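Local structure of putative oxidoreductase (Salmonella enterica subsp. enterica serovar Typhimurium, 3NX4) at residues A127-M132 and A273-A278; M132-A137 and G214-V219; A137-G142 and W279-K284. The protein binds NADP and probably works as an NADPH-dependent acryloyl-CoA reductase of the medium-chain dehydrogenase/reductase superfamily. All coordinates share one frame; numbering follows the deposited sequence. Where two conformers were deposited one is given.

Contact 1. Residues A127-M132 and A273-A278. With NAP (NADP nicotinamide-adenine-dinucleotide phosphate), chain C.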
loop_
_atom_site.group_PDB
_atom_site.type_symbol
_atom_site.label_atom_id
_atom_site.label_comp_id
_atom_site.label_asym_id
_atom_site.label_seq_id
_atom_site.Cartn_x
_atom_site.Cartn_y
_atom_site.Cartn_z
ATOM N N ALA A 127 0.276 -20.635 6.635
ATOM C CA ALA A 127 -0.759 -20.181 5.706
ATOM C C ALA A 127 -1.874 -19.457 6.445
ATOM O O ALA A 127 -2.256 -18.345 6.083
ATOM C CB ALA A 127 -1.341 -21.376 4.904
ATOM N N GLY A 128 -2.405 -20.101 7.479
ATOM C CA GLY A 128 -3.511 -19.543 8.236
ATOM C C GLY A 128 -3.104 -18.345 9.089
ATOM O O GLY A 128 -3.859 -17.384 9.228
ATOM N N PHE A 129 -1.911 -18.405 9.668
ATOM C CA PHE A 129 -1.372 -17.279 10.423
ATOM C C PHE A 129 -1.265 -16.054 9.506
ATOM O O PHE A 129 -1.676 -14.953 9.866
ATOM C CB PHE A 129 -0.009 -17.685 11.004
ATOM C CG PHE A 129 0.749 -16.568 11.666
ATOM C CD1 PHE A 129 0.442 -16.168 12.967
ATOM C CD2 PHE A 129 1.821 -15.968 11.020
ATOM C CE1 PHE A 129 1.158 -15.149 13.588
ATOM C CE2 PHE A 129 2.559 -14.954 11.644
ATOM C CZ PHE A 129 2.219 -14.540 12.924
ATOM N N THR A 130 -0.752 -16.270 8.300
ATOM C CA THR A 130 -0.710 -15.241 7.266
ATOM C C THR A 130 -2.105 -14.697 6.872
ATOM O O THR A 130 -2.288 -13.491 6.708
ATOM C CB THR A 130 0.003 -15.787 6.017
ATOM O OG1 THR A 130 1.323 -16.211 6.379
ATOM C CG2 THR A 130 0.105 -14.710 4.932
ATOM N N ALA A 131 -3.079 -15.577 6.690
ATOM C CA ALA A 131 -4.429 -15.117 6.358
ATOM C C ALA A 131 -4.927 -14.192 7.458
ATOM O O ALA A 131 -5.580 -13.169 7.185
ATOM C CB ALA A 131 -5.373 -16.284 6.209
HETATM N N MSE A 132 -4.623 -14.561 8.707
HETATM C CA MSE A 132 -5.057 -13.760 9.841
HETATM C C MSE A 132 -4.384 -12.379 9.807
HETATM O O MSE A 132 -5.036 -11.356 10.021
HETATM C CB MSE A 132 -4.770 -14.473 11.164
HETATM C CG MSE A 132 -5.414 -13.794 12.363
HETATM SE SE MSE A 132 -7.383 -13.943 12.386
HETATM C CE MSE A 132 -7.743 -12.143 12.297
ATOM N N ALA A 273 4.301 -9.216 19.707
ATOM C CA ALA A 273 2.988 -8.707 20.099
ATOM C C ALA A 273 1.935 -8.962 19.017
ATOM O O ALA A 273 0.838 -9.441 19.306
ATOM C CB ALA A 273 3.053 -7.215 20.428
ATOM N N ARG A 274 2.256 -8.629 17.774
ATOM C CA ARG A 274 1.291 -8.836 16.699
ATOM C C ARG A 274 1.090 -10.326 16.436
ATOM O O ARG A 274 -0.021 -10.780 16.145
ATOM C CB ARG A 274 1.723 -8.132 15.415
ATOM C CG ARG A 274 0.623 -8.114 14.345
ATOM C CD ARG A 274 0.921 -7.054 13.312
ATOM N NE ARG A 274 -0.157 -6.815 12.355
ATOM C CZ ARG A 274 -1.202 -6.019 12.579
ATOM N NH1 ARG A 274 -1.330 -5.402 13.746
ATOM N NH2 ARG A 274 -2.118 -5.833 11.635
ATOM N N ARG A 275 2.176 -11.084 16.542
ATOM C CA ARG A 275 2.134 -12.524 16.309
ATOM C C ARG A 275 1.209 -13.189 17.334
ATOM O O ARG A 275 0.351 -14.004 16.978
ATOM C CB ARG A 275 3.557 -13.084 16.381
ATOM C CG ARG A 275 3.679 -14.589 16.274
ATOM C CD ARG A 275 5.143 -15.020 16.334
ATOM N NE ARG A 275 5.994 -14.397 15.313
ATOM C CZ ARG A 275 6.314 -14.974 14.156
ATOM N NH1 ARG A 275 5.821 -16.170 13.849
ATOM N NH2 ARG A 275 7.108 -14.355 13.295
ATOM N N ALA A 276 1.361 -12.811 18.606
ATOM C CA ALA A 276 0.501 -13.332 19.670
ATOM C C ALA A 276 -0.961 -12.941 19.449
ATOM O O ALA A 276 -1.861 -13.739 19.679
ATOM C CB ALA A 276 0.980 -12.847 21.040
ATOM N N GLU A 277 -1.202 -11.711 19.006
ATOM C CA GLU A 277 -2.556 -11.260 18.715
ATOM C C GLU A 277 -3.190 -12.118 17.613
ATOM O O GLU A 277 -4.353 -12.506 17.693
ATOM C CB GLU A 277 -2.519 -9.794 18.290
ATOM C CG GLU A 277 -3.871 -9.138 18.101
ATOM C CD GLU A 277 -3.749 -7.671 17.706
ATOM O OE1 GLU A 277 -2.606 -7.176 17.570
ATOM O OE2 GLU A 277 -4.794 -7.010 17.533
ATOM N N ALA A 278 -2.415 -12.406 16.574
ATOM C CA ALA A 278 -2.950 -13.170 15.451
ATOM C C ALA A 278 -3.414 -14.549 15.936
ATOM O O ALA A 278 -4.520 -14.992 15.616
ATOM C CB ALA A 278 -1.916 -13.296 14.343
HETATM P PA NAP C . -1.233 -22.595 -2.126
HETATM O O1A NAP C . -1.951 -23.431 -1.150
HETATM O O2A NAP C . -0.468 -23.278 -3.180
HETATM O O5B NAP C . -2.227 -21.516 -2.759
HETATM C C5B NAP C . -1.837 -20.833 -3.918
HETATM C C4B NAP C . -3.096 -20.737 -4.768
HETATM O O4B NAP C . -2.844 -19.880 -5.848
HETATM C C3B NAP C . -3.503 -22.086 -5.365
HETATM O O3B NAP C . -4.432 -22.744 -4.526
HETATM C C2B NAP C . -4.153 -21.690 -6.677
HETATM O O2B NAP C . -5.509 -21.424 -6.406
HETATM C C1B NAP C . -3.487 -20.368 -7.017
HETATM N N9A NAP C . -2.455 -20.523 -8.052
HETATM C C8A NAP C . -1.469 -21.477 -8.113
HETATM N N7A NAP C . -0.719 -21.232 -9.216
HETATM C C5A NAP C . -1.201 -20.137 -9.839
HETATM C C6A NAP C . -0.821 -19.463 -10.993
HETATM N N6A NAP C . 0.211 -19.874 -11.718
HETATM N N1A NAP C . -1.525 -18.350 -11.380
HETATM C C2A NAP C . -2.602 -17.912 -10.638
HETATM N N3A NAP C . -2.983 -18.588 -9.498
HETATM C C4A NAP C . -2.292 -19.682 -9.112
HETATM O O3 NAP C . -0.182 -21.647 -1.344
HETATM P PN NAP C . -0.280 -21.005 0.121
HETATM O O1N NAP C . 0.489 -21.816 1.092
HETATM O O2N NAP C . -1.714 -20.737 0.373
HETATM O O5D NAP C . 0.503 -19.627 -0.173
HETATM C C5D NAP C . -0.051 -18.721 -1.096
HETATM C C4D NAP C . 0.999 -17.698 -1.499
HETATM O O4D NAP C . 1.319 -16.928 -0.366
HETATM C C3D NAP C . 2.290 -18.361 -1.948
HETATM O O3D NAP C . 2.859 -17.599 -2.991
HETATM C C2D NAP C . 3.180 -18.295 -0.729
HETATM O O2D NAP C . 4.539 -18.218 -1.084
HETATM C C1D NAP C . 2.706 -16.995 -0.111
HETATM N N1N NAP C . 2.931 -16.897 1.336
HETATM C C2N NAP C . 3.739 -15.895 1.790
HETATM C C3N NAP C . 3.980 -15.724 3.150
HETATM C C7N NAP C . 4.413 -14.355 3.599
HETATM O O7N NAP C . 5.272 -14.215 4.700
HETATM N N7N NAP C . 3.965 -13.301 2.928
HETATM C C4N NAP C . 3.379 -16.597 4.056
HETATM C C5N NAP C . 2.548 -17.620 3.580
HETATM C C6N NAP C . 2.323 -17.752 2.211
HETATM P P2B NAP C . -6.656 -21.769 -7.500
HETATM O O1X NAP C . -7.977 -21.702 -6.783
HETATM O O2X NAP C . -6.621 -20.743 -8.608
HETATM O O3X NAP C . -6.391 -23.151 -8.033
#
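The ring of Phe129 reaches across to Arg275 and Ala278, joining two helices beside the cofactor-binding Rossmann domain of a medium-chain dehydrogenase/reductase. Segments 127-132 and 273-278, on helices 118-140 and 272-285, run at 102° to each other with their axes 10.2 Å apart. That spacing is bridged by side chains. CG of Phe129 stands anti to the backbone N (chi1 173°), which carries the outer end of the ring to the second helix: CE1 lies 3.7 Å from CB of Ala278, and CZ 3.7 Å from CG of Arg275. The arginine then folds back at chi3, bringing one face of its guanidinium over CZ, with the two planes only 18° apart. Its polar end is held chiefly through NE by the carbonyl oxygen of Thr270, and Trp279 stacks on the phenylalanine ring. This side is tightly packed and buried. By contrast, Ala273, Ala276 and Glu277 lie on the exposed side of helix 272-285. Selenomethionine Met132 makes a smaller but still buried contact, its CG 3.6 Å from O of Ala278. One residue along from Phe129, Thr130 faces the cofactor instead. Its OG1, hydrogen-bonded to O of Thr126, approaches the nicotinamide ring with C4N of NADP 3.1 Å away.

Contact 2. Residues M132-A137 and G214-V219. With NAP (NADP nicotinamide-adenine-dinucleotide phosphate), chain C.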
loop_
_atom_site.group_PDB
_atom_site.type_symbol
_atom_site.label_atom_id
_atom_site.label_comp_id
_atom_site.label_asym_id
_atom_site.label_seq_id
_atom_site.Cartn_x
_atom_site.Cartn_y
_atom_site.Cartn_z
HETATM N N MSE A 132 -4.623 -14.561 8.707
HETATM C CA MSE A 132 -5.057 -13.760 9.841
HETATM C C MSE A 132 -4.384 -12.379 9.807
HETATM O O MSE A 132 -5.036 -11.356 10.021
HETATM C CB MSE A 132 -4.770 -14.473 11.164
HETATM C CG MSE A 132 -5.414 -13.794 12.363
HETATM SE SE MSE A 132 -7.383 -13.943 12.386
HETATM C CE MSE A 132 -7.743 -12.143 12.297
ATOM N N LEU A 133 -3.078 -12.346 9.554
ATOM C CA LEU A 133 -2.395 -11.062 9.398
ATOM C C LEU A 133 -3.021 -10.213 8.279
ATOM O O LEU A 133 -3.067 -8.985 8.398
ATOM C CB LEU A 133 -0.905 -11.258 9.149
ATOM C CG LEU A 133 -0.137 -11.892 10.313
ATOM C CD1 LEU A 133 1.273 -12.244 9.868
ATOM C CD2 LEU A 133 -0.110 -10.964 11.537
ATOM N N CYS A 134 -3.491 -10.858 7.200
ATOM C CA CYS A 134 -4.098 -10.120 6.084
ATOM C C CYS A 134 -5.437 -9.541 6.487
ATOM O O CYS A 134 -5.745 -8.397 6.189
ATOM C CB CYS A 134 -4.288 -11.018 4.859
ATOM S SG CYS A 134 -2.754 -11.478 4.047
ATOM N N VAL A 135 -6.239 -10.338 7.178
ATOM C CA VAL A 135 -7.503 -9.843 7.698
ATOM C C VAL A 135 -7.267 -8.655 8.651
ATOM O O VAL A 135 -7.986 -7.657 8.618
ATOM C CB VAL A 135 -8.263 -10.977 8.401
ATOM C CG1 VAL A 135 -9.449 -10.431 9.176
ATOM C CG2 VAL A 135 -8.705 -12.034 7.356
HETATM N N MSE A 136 -6.242 -8.750 9.487
HETATM C CA MSE A 136 -5.953 -7.663 10.419
HETATM C C MSE A 136 -5.530 -6.373 9.694
HETATM O O MSE A 136 -5.852 -5.262 10.131
HETATM C CB MSE A 136 -4.907 -8.119 11.437
HETATM C CG MSE A 136 -5.488 -9.090 12.461
HETATM SE SE MSE A 136 -4.094 -9.992 13.537
HETATM C CE MSE A 136 -3.255 -8.455 14.345
ATOM N N ALA A 137 -4.828 -6.528 8.577
ATOM C CA ALA A 137 -4.465 -5.393 7.726
ATOM C C ALA A 137 -5.699 -4.689 7.160
ATOM O O ALA A 137 -5.770 -3.460 7.146
ATOM C CB ALA A 137 -3.547 -5.847 6.595
ATOM N N GLY A 214 -12.111 -4.488 -0.113
ATOM C CA GLY A 214 -10.857 -5.046 0.367
ATOM C C GLY A 214 -10.444 -6.239 -0.483
ATOM O O GLY A 214 -11.232 -6.772 -1.279
ATOM N N ALA A 215 -9.202 -6.666 -0.324
ATOM C CA ALA A 215 -8.741 -7.839 -1.039
ATOM C C ALA A 215 -7.601 -8.501 -0.294
ATOM O O ALA A 215 -6.796 -7.846 0.353
ATOM C CB ALA A 215 -8.320 -7.493 -2.478
ATOM N N ILE A 216 -7.546 -9.820 -0.395
ATOM C CA ILE A 216 -6.435 -10.575 0.152
ATOM C C ILE A 216 -5.853 -11.312 -1.045
ATOM O O ILE A 216 -6.528 -12.157 -1.644
ATOM C CB ILE A 216 -6.919 -11.555 1.247
ATOM C CG1 ILE A 216 -7.519 -10.764 2.423
ATOM C CG2 ILE A 216 -5.772 -12.467 1.703
ATOM C CD1 ILE A 216 -7.873 -11.618 3.665
ATOM N N ASP A 217 -4.627 -10.958 -1.421
ATOM C CA ASP A 217 -4.017 -11.518 -2.621
ATOM C C ASP A 217 -2.859 -12.452 -2.328
ATOM O O ASP A 217 -1.931 -12.099 -1.592
ATOM C CB ASP A 217 -3.517 -10.424 -3.562
ATOM C CG ASP A 217 -2.828 -11.005 -4.794
ATOM O OD1 ASP A 217 -3.517 -11.647 -5.633
ATOM O OD2 ASP A 217 -1.593 -10.846 -4.909
ATOM N N THR A 218 -2.929 -13.647 -2.902
ATOM C CA THR A 218 -1.908 -14.664 -2.751
ATOM C C THR A 218 -1.234 -15.001 -4.081
ATOM O O THR A 218 -0.364 -15.840 -4.133
ATOM C CB THR A 218 -2.526 -15.958 -2.215
ATOM O OG1 THR A 218 -3.324 -16.553 -3.235
ATOM C CG2 THR A 218 -3.389 -15.685 -0.998
ATOM N N VAL A 219 -1.681 -14.362 -5.152
ATOM C CA VAL A 219 -1.214 -14.669 -6.494
ATOM C C VAL A 219 -0.183 -13.724 -7.092
ATOM O O VAL A 219 0.726 -14.149 -7.773
ATOM C CB VAL A 219 -2.405 -14.773 -7.462
ATOM C CG1 VAL A 219 -1.937 -15.118 -8.849
ATOM C CG2 VAL A 219 -3.413 -15.767 -6.955
HETATM P PA NAP C . -1.233 -22.595 -2.126
HETATM O O1A NAP C . -1.951 -23.431 -1.150
HETATM O O2A NAP C . -0.468 -23.278 -3.180
HETATM O O5B NAP C . -2.227 -21.516 -2.759
HETATM C C5B NAP C . -1.837 -20.833 -3.918
HETATM C C4B NAP C . -3.096 -20.737 -4.768
HETATM O O4B NAP C . -2.844 -19.880 -5.848
HETATM C C3B NAP C . -3.503 -22.086 -5.365
HETATM O O3B NAP C . -4.432 -22.744 -4.526
HETATM C C2B NAP C . -4.153 -21.690 -6.677
HETATM O O2B NAP C . -5.509 -21.424 -6.406
HETATM C C1B NAP C . -3.487 -20.368 -7.017
HETATM N N9A NAP C . -2.455 -20.523 -8.052
HETATM C C8A NAP C . -1.469 -21.477 -8.113
HETATM N N7A NAP C . -0.719 -21.232 -9.216
HETATM C C5A NAP C . -1.201 -20.137 -9.839
HETATM C C6A NAP C . -0.821 -19.463 -10.993
HETATM N N6A NAP C . 0.211 -19.874 -11.718
HETATM N N1A NAP C . -1.525 -18.350 -11.380
HETATM C C2A NAP C . -2.602 -17.912 -10.638
HETATM N N3A NAP C . -2.983 -18.588 -9.498
HETATM C C4A NAP C . -2.292 -19.682 -9.112
HETATM O O3 NAP C . -0.182 -21.647 -1.344
HETATM P PN NAP C . -0.280 -21.005 0.121
HETATM O O1N NAP C . 0.489 -21.816 1.092
HETATM O O2N NAP C . -1.714 -20.737 0.373
HETATM O O5D NAP C . 0.503 -19.627 -0.173
HETATM C C5D NAP C . -0.051 -18.721 -1.096
HETATM C C4D NAP C . 0.999 -17.698 -1.499
HETATM O O4D NAP C . 1.319 -16.928 -0.366
HETATM C C3D NAP C . 2.290 -18.361 -1.948
HETATM O O3D NAP C . 2.859 -17.599 -2.991
HETATM C C2D NAP C . 3.180 -18.295 -0.729
HETATM O O2D NAP C . 4.539 -18.218 -1.084
HETATM C C1D NAP C . 2.706 -16.995 -0.111
HETATM N N1N NAP C . 2.931 -16.897 1.336
HETATM C C2N NAP C . 3.739 -15.895 1.790
HETATM C C3N NAP C . 3.980 -15.724 3.150
HETATM C C7N NAP C . 4.413 -14.355 3.599
HETATM O O7N NAP C . 5.272 -14.215 4.700
HETATM N N7N NAP C . 3.965 -13.301 2.928
HETATM C C4N NAP C . 3.379 -16.597 4.056
HETATM C C5N NAP C . 2.548 -17.620 3.580
HETATM C C6N NAP C . 2.323 -17.752 2.211
HETATM P P2B NAP C . -6.656 -21.769 -7.500
HETATM O O1X NAP C . -7.977 -21.702 -6.783
HETATM O O2X NAP C . -6.621 -20.743 -8.608
HETATM O O3X NAP C . -6.391 -23.151 -8.033
#
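This is a small, buried apolar contact between a helix and a strand: Cys134 and Val135 of helix 118-140 rest on Ile216, which belongs to strand 212-217 of the six-stranded parallel sheet of the Rossmann fold. Ile216 points toward the helix and meets it with both branches. With CG2 anti to the backbone N and CG1 anti to the carbonyl carbon (chi1 -63°), the side chain spreads against Cys134, whose CB lies 3.8 Å from Ile216 CG2 and equally near Ile216 CD1. SG of Cys134 adds a contact of 3.9 Å to the same Ile216 CG2. At the other end of the isoleucine, its CD1 meets CG2 of Val135 at 3.8 Å, the two side chains running at a slant to one another. Ala163 of helix 158-169 also packs on Ile216, and Ala238 of the adjoining strand 235-239 touches Cys134.

Beyond Ile216 the alternation of the strand turns Asp217 away from the helix, and its carboxylate bonds to Thr153 OG1 and Gly220 N. The chain then leaves the sheet at the cofactor. O of Thr218 lies 3.5 Å from C4D of the nicotinamide-side ribose, and CG1 of Val219 touches the adenine of NADP, 3.4 Å from C2A.

Contact 3. Residues A137-G142 and W279-K284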
loop_
_atom_site.group_PDB
_atom_site.type_symbol
_atom_site.label_atom_id
_atom_site.label_comp_id
_atom_site.label_asym_id
_atom_site.label_seq_id
_atom_site.Cartn_x
_atom_site.Cartn_y
_atom_site.Cartn_z
ATOM N N ALA A 137 -4.828 -6.528 8.577
ATOM C CA ALA A 137 -4.465 -5.393 7.726
ATOM C C ALA A 137 -5.699 -4.689 7.160
ATOM O O ALA A 137 -5.770 -3.460 7.146
ATOM C CB ALA A 137 -3.547 -5.847 6.595
ATOM N N LEU A 138 -6.671 -5.461 6.684
ATOM C CA LEU A 138 -7.914 -4.866 6.201
ATOM C C LEU A 138 -8.597 -4.096 7.324
ATOM O O LEU A 138 -9.090 -2.982 7.121
ATOM C CB LEU A 138 -8.856 -5.948 5.656
ATOM C CG LEU A 138 -8.391 -6.705 4.411
ATOM C CD1 LEU A 138 -9.515 -7.610 3.899
ATOM C CD2 LEU A 138 -7.958 -5.756 3.313
ATOM N N GLU A 139 -8.628 -4.695 8.515
ATOM C CA GLU A 139 -9.179 -4.023 9.687
ATOM C C GLU A 139 -8.431 -2.719 10.029
ATOM O O GLU A 139 -9.059 -1.695 10.329
ATOM C CB GLU A 139 -9.194 -4.970 10.896
ATOM C CG GLU A 139 -10.183 -6.100 10.752
ATOM C CD GLU A 139 -10.083 -7.148 11.858
ATOM O OE1 GLU A 139 -9.100 -7.129 12.637
ATOM O OE2 GLU A 139 -11.003 -7.992 11.948
ATOM N N ASP A 140 -7.100 -2.762 10.003
ATOM C CA ASP A 140 -6.282 -1.562 10.196
ATOM C C ASP A 140 -6.679 -0.459 9.209
ATOM O O ASP A 140 -6.583 0.728 9.510
ATOM C CB ASP A 140 -4.793 -1.876 9.987
ATOM C CG ASP A 140 -4.191 -2.706 11.117
ATOM O OD1 ASP A 140 -4.841 -2.860 12.177
ATOM O OD2 ASP A 140 -3.050 -3.193 10.943
ATOM N N ALA A 141 -7.092 -0.858 8.014
ATOM C CA ALA A 141 -7.460 0.095 6.966
ATOM C C ALA A 141 -8.899 0.570 7.127
ATOM O O ALA A 141 -9.376 1.407 6.359
ATOM C CB ALA A 141 -7.252 -0.541 5.575
ATOM N N GLY A 142 -9.598 0.021 8.118
ATOM C CA GLY A 142 -10.975 0.410 8.376
ATOM C C GLY A 142 -11.989 -0.253 7.449
ATOM O O GLY A 142 -13.111 0.226 7.299
ATOM N N TRP A 279 -2.579 -15.225 16.724
ATOM C CA TRP A 279 -2.945 -16.555 17.224
ATOM C C TRP A 279 -4.210 -16.496 18.078
ATOM O O TRP A 279 -5.121 -17.292 17.907
ATOM C CB TRP A 279 -1.778 -17.224 17.979
ATOM C CG TRP A 279 -0.751 -17.759 17.035
ATOM C CD1 TRP A 279 0.498 -17.252 16.810
ATOM C CD2 TRP A 279 -0.906 -18.869 16.133
ATOM N NE1 TRP A 279 1.140 -17.993 15.845
ATOM C CE2 TRP A 279 0.298 -18.986 15.406
ATOM C CE3 TRP A 279 -1.938 -19.785 15.884
ATOM C CZ2 TRP A 279 0.502 -19.980 14.451
ATOM C CZ3 TRP A 279 -1.735 -20.783 14.921
ATOM C CH2 TRP A 279 -0.525 -20.868 14.218
ATOM N N ALA A 280 -4.270 -15.530 18.984
ATOM C CA ALA A 280 -5.472 -15.343 19.783
ATOM C C ALA A 280 -6.714 -15.122 18.899
ATOM O O ALA A 280 -7.781 -15.654 19.188
ATOM C CB ALA A 280 -5.283 -14.184 20.752
ATOM N N ARG A 281 -6.575 -14.342 17.828
ATOM C CA ARG A 281 -7.714 -14.072 16.931
ATOM C C ARG A 281 -8.138 -15.331 16.167
ATOM O O ARG A 281 -9.330 -15.591 15.988
ATOM C CB ARG A 281 -7.396 -12.942 15.935
ATOM C CG ARG A 281 -7.405 -11.510 16.540
ATOM C CD ARG A 281 -8.816 -10.987 16.789
ATOM N NE ARG A 281 -9.680 -11.073 15.602
ATOM C CZ ARG A 281 -9.770 -10.133 14.661
ATOM N NH1 ARG A 281 -9.054 -9.023 14.764
ATOM N NH2 ARG A 281 -10.587 -10.299 13.617
ATOM N N LEU A 282 -7.159 -16.102 15.710
ATOM C CA LEU A 282 -7.438 -17.365 15.036
ATOM C C LEU A 282 -8.268 -18.305 15.916
ATOM O O LEU A 282 -9.259 -18.877 15.468
ATOM C CB LEU A 282 -6.131 -18.045 14.613
ATOM C CG LEU A 282 -5.474 -17.434 13.366
ATOM C CD1 LEU A 282 -4.011 -17.828 13.322
ATOM C CD2 LEU A 282 -6.205 -17.873 12.083
ATOM N N VAL A 283 -7.870 -18.459 17.170
ATOM C CA VAL A 283 -8.614 -19.335 18.059
ATOM C C VAL A 283 -10.062 -18.862 18.137
ATOM O O VAL A 283 -10.994 -19.662 18.167
ATOM C CB VAL A 283 -7.980 -19.390 19.459
ATOM C CG1 VAL A 283 -8.875 -20.161 20.414
ATOM C CG2 VAL A 283 -6.601 -20.028 19.372
ATOM N N LYS A 284 -10.246 -17.550 18.140
ATOM C CA LYS A 284 -11.579 -16.979 18.253
ATOM C C LYS A 284 -12.376 -17.041 16.950
ATOM O O LYS A 284 -13.577 -17.307 16.969
ATOM C CB LYS A 284 -11.486 -15.529 18.748
ATOM C CG LYS A 284 -12.823 -14.817 18.866
ATOM C CD LYS A 284 -12.652 -13.390 19.383
ATOM C CE LYS A 284 -11.905 -12.499 18.384
ATOM N NZ LYS A 284 -12.739 -12.057 17.220
#
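Glu139 and Arg281 join helix 118-140 to helix 272-285 through a bidentate salt bridge, the sole direct contact between residues 137-142 and 279-284. The guanidinium meets the carboxylate end-on: NH1 of Arg281 donates to OE1 of Glu139 at 2.8 Å, and NH2 of Arg281 to OE2 of Glu139 at 2.9 Å. Both bonds are close to straight, with N-H...O angles of 173° and 165°, and each oxygen uses its syn lone pair. The end-on approach sets one nitrogen against each oxygen, the planes of the two flat groups lie only 18° apart, and the paired bonds restrict rotation of either group.

The two side chains come from opposite directions and span a wide gap, the CA atoms of Glu139 and Arg281 being 12.5 Å apart. Glu139 is extended beyond CG, whereas Arg281 bends at chi2 and chi3 and presents the NH1/NH2 edge of its guanidinium. In the second shell, NE of Arg281 forms a salt bridge with OD2 of Asp285, one turn further along its own helix, so a second acid holds the guanidinium through NE. Met132 and Leu170 pack against the arginine.

Glu139 lies in the last turn of helix 118-140, which closes in a Schellman motif: Gly142 adopts positive phi, and its N bonds to O of Glu139. The salt bridge therefore ties this C-terminal end to helix 272-285 at the protein surface. On the inner side of the same turn, Ala137 and Leu138 pack against strand 235-239 of the parallel sheet, while Ala137 and Ala141 also touch strand 261-264.

Helix 118-140 runs through all three contacts. Contacts 1 and 2 share Met132, contacts 2 and 3 share Ala137, and their centres lie about 11 Å and 10 Å apart respectively. Contacts 1 and 3 join the same pair of helices, with centres about 8 Å apart. A further salt bridge connects them, Arg274 NH2 to Asp140 OD2 at 2.9 Å, and Met132 CE packs 3.6 Å from Arg281 NH2. Contacts 1 and 2 approach different parts of NADP, through Thr130 at the nicotinamide and through Thr218 and Val219 at ribose and adenine. Contact 3 lies farther from the site, the Glu139 side chain being about 11 Å from that of cofactor-binding Val265.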